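Local atomic coordinates of uncharacterized protein (Shigella flexneri 5a str. M90T, PDB entry 5EUR), a protein that is of unknown function and may be related to the glutathione S-transferases. Residues S50-N55 with Y70-W74. Numbering follows the deposited sequence.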
loop_
_atom_site.group_PDB
_atom_site.type_symbol
_atom_site.label_atom_id
_atom_site.label_comp_id
_atom_site.label_asym_id
_atom_site.label_seq_id
_atom_site.Cartn_x
_atom_site.Cartn_y
_atom_site.Cartn_z
ATOM N N SER A 50 -10.925 6.859 11.392
ATOM C CA SER A 50 -9.662 7.580 11.242
ATOM C C SER A 50 -9.043 7.879 12.604
ATOM O O SER A 50 -7.814 7.867 12.745
ATOM C CB SER A 50 -9.842 8.857 10.408
ATOM O OG SER A 50 -10.796 9.768 10.936
ATOM N N ASN A 51 -9.872 8.107 13.623
ATOM C CA ASN A 51 -9.324 8.287 14.963
ATOM C C ASN A 51 -8.612 7.035 15.437
ATOM O O ASN A 51 -7.534 7.132 16.034
ATOM C CB ASN A 51 -10.424 8.672 15.952
ATOM C CG ASN A 51 -10.847 10.114 15.823
ATOM O OD1 ASN A 51 -10.143 10.941 15.245
ATOM N ND2 ASN A 51 -12.020 10.429 16.367
ATOM N N ARG A 52 -9.201 5.849 15.191
ATOM C CA ARG A 52 -8.523 4.601 15.547
ATOM C C ARG A 52 -7.166 4.486 14.858
ATOM O O ARG A 52 -6.139 4.180 15.494
ATOM C CB ARG A 52 -9.394 3.395 15.175
ATOM C CG ARG A 52 -10.539 3.081 16.128
ATOM C CD ARG A 52 -11.344 1.863 15.619
ATOM N NE ARG A 52 -10.484 0.706 15.352
ATOM C CZ ARG A 52 -10.235 -0.276 16.216
ATOM N NH1 ARG A 52 -10.791 -0.268 17.418
ATOM N NH2 ARG A 52 -9.433 -1.278 15.873
ATOM N N ILE A 53 -7.151 4.687 13.537
ATOM C CA ILE A 53 -5.896 4.608 12.794
ATOM C C ILE A 53 -4.851 5.526 13.413
ATOM O O ILE A 53 -3.708 5.122 13.662
ATOM C CB ILE A 53 -6.131 4.962 11.317
ATOM C CG1 ILE A 53 -6.983 3.883 10.642
ATOM C CG2 ILE A 53 -4.807 5.105 10.603
ATOM C CD1 ILE A 53 -7.595 4.364 9.318
ATOM N N LEU A 54 -5.228 6.783 13.663
ATOM C CA LEU A 54 -4.242 7.758 14.128
ATOM C C LEU A 54 -3.809 7.484 15.563
ATOM O O LEU A 54 -2.674 7.796 15.928
ATOM C CB LEU A 54 -4.778 9.178 13.951
ATOM C CG LEU A 54 -4.786 9.594 12.466
ATOM C CD1 LEU A 54 -5.472 10.932 12.257
ATOM C CD2 LEU A 54 -3.350 9.650 11.925
ATOM N N ASN A 55 -4.678 6.901 16.384
ATOM C CA ASN A 55 -4.211 6.467 17.696
ATOM C C ASN A 55 -3.140 5.388 17.560
ATOM O O ASN A 55 -2.151 5.399 18.295
ATOM C CB ASN A 55 -5.383 5.991 18.554
ATOM C CG ASN A 55 -6.120 7.143 19.230
ATOM O OD1 ASN A 55 -5.517 8.155 19.611
ATOM N ND2 ASN A 55 -7.419 6.979 19.413
ATOM N N TYR A 70 -7.917 14.877 9.098
ATOM C CA TYR A 70 -7.963 13.696 9.948
ATOM C C TYR A 70 -7.177 13.936 11.228
ATOM O O TYR A 70 -7.615 13.539 12.314
ATOM C CB TYR A 70 -7.417 12.474 9.196
ATOM C CG TYR A 70 -8.260 12.138 7.982
ATOM C CD1 TYR A 70 -9.535 11.600 8.125
ATOM C CD2 TYR A 70 -7.788 12.355 6.697
ATOM C CE1 TYR A 70 -10.322 11.301 7.017
ATOM C CE2 TYR A 70 -8.562 12.049 5.594
ATOM C CZ TYR A 70 -9.823 11.533 5.755
ATOM O OH TYR A 70 -10.585 11.252 4.636
ATOM N N SER A 71 -6.017 14.595 11.111
ATOM C CA SER A 71 -5.243 14.919 12.314
ATOM C C SER A 71 -5.962 15.918 13.217
ATOM O O SER A 71 -5.911 15.795 14.445
ATOM C CB SER A 71 -3.876 15.463 11.934
ATOM O OG SER A 71 -3.084 14.438 11.360
ATOM N N ARG A 72 -6.599 16.933 12.638
ATOM C CA ARG A 72 -7.279 17.914 13.481
ATOM C C ARG A 72 -8.457 17.278 14.214
ATOM O O ARG A 72 -8.639 17.498 15.426
ATOM C CB ARG A 72 -7.699 19.116 12.630
ATOM C CG ARG A 72 -6.498 19.765 11.936
ATOM C CD ARG A 72 -6.790 21.135 11.325
ATOM N NE ARG A 72 -7.446 21.044 10.022
ATOM C CZ ARG A 72 -6.800 20.957 8.862
ATOM N NH1 ARG A 72 -5.471 20.945 8.833
ATOM N NH2 ARG A 72 -7.486 20.877 7.729
ATOM N N TRP A 73 -9.239 16.448 13.504
ATOM C CA TRP A 73 -10.270 15.647 14.155
ATOM C C TRP A 73 -9.691 14.821 15.295
ATOM O O TRP A 73 -10.234 14.815 16.403
ATOM C CB TRP A 73 -10.952 14.699 13.159
ATOM C CG TRP A 73 -11.698 15.307 12.027
ATOM C CD1 TRP A 73 -12.071 16.612 11.880
ATOM C CD2 TRP A 73 -12.242 14.603 10.896
ATOM N NE1 TRP A 73 -12.788 16.767 10.710
ATOM C CE2 TRP A 73 -12.902 15.549 10.090
ATOM C CE3 TRP A 73 -12.211 13.265 10.481
ATOM C CZ2 TRP A 73 -13.533 15.203 8.888
ATOM C CZ3 TRP A 73 -12.854 12.913 9.294
ATOM C CH2 TRP A 73 -13.494 13.886 8.507
ATOM N N TRP A 74 -8.586 14.108 15.036
ATOM C CA TRP A 74 -8.021 13.224 16.053
ATOM C C TRP A 74 -7.552 14.014 17.271
ATOM O O TRP A 74 -7.760 13.587 18.411
ATOM C CB TRP A 74 -6.866 12.417 15.445
ATOM C CG TRP A 74 -5.982 11.715 16.432
ATOM C CD1 TRP A 74 -6.234 10.540 17.096
ATOM C CD2 TRP A 74 -4.696 12.158 16.874
ATOM N NE1 TRP A 74 -5.163 10.220 17.903
ATOM C CE2 TRP A 74 -4.215 11.205 17.793
ATOM C CE3 TRP A 74 -3.900 13.271 16.570
ATOM C CZ2 TRP A 74 -2.964 11.337 18.427
ATOM C CZ3 TRP A 74 -2.660 13.400 17.200
ATOM C CH2 TRP A 74 -2.206 12.430 18.108
HETATM O O HOH W 1 -9.449 11.213 12.620
#
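W74 meets N55 and L54 where 70-74 of helix 68-75 crosses 50-55 of helix 47-59 nearly at right angles. W74 NE1 donates to N55 OD1 at 2.7 Å, with an N-H...O angle of 160°. The oxygen lies close to the indole plane. The donor, however, sits well above the carbonyl plane of N55, and the amide and ring planes are 68° apart. L54 CB rests over one indole face, a CH-pi contact 3.9 Å from the centroid of the five-membered ring. W74 reaches both partners because its CG is anti to the backbone N (chi1 166°). Further along, L54 CD1 packs on Y70 CB at 3.9 Å, and S50 CB touches Y70 CD1 at 3.6 Å. One water joins the helices here. It accepts from S50 OG (2.6 Å) and donates to N51 OD1 (2.7 Å) and Y70 O (3.0 Å). S50 OG also hydrogen-bonds M47 O. Outside the pair, H58 meets the W74 ring, and the W74 side chain packs against R82 of helix 79-99. Y70 OH bonds to G44 O. The chemistry is mixed: apolar packing joins the helices, while the indole-amide bond and the three-bonded water satisfy polar groups at this largely buried crossing.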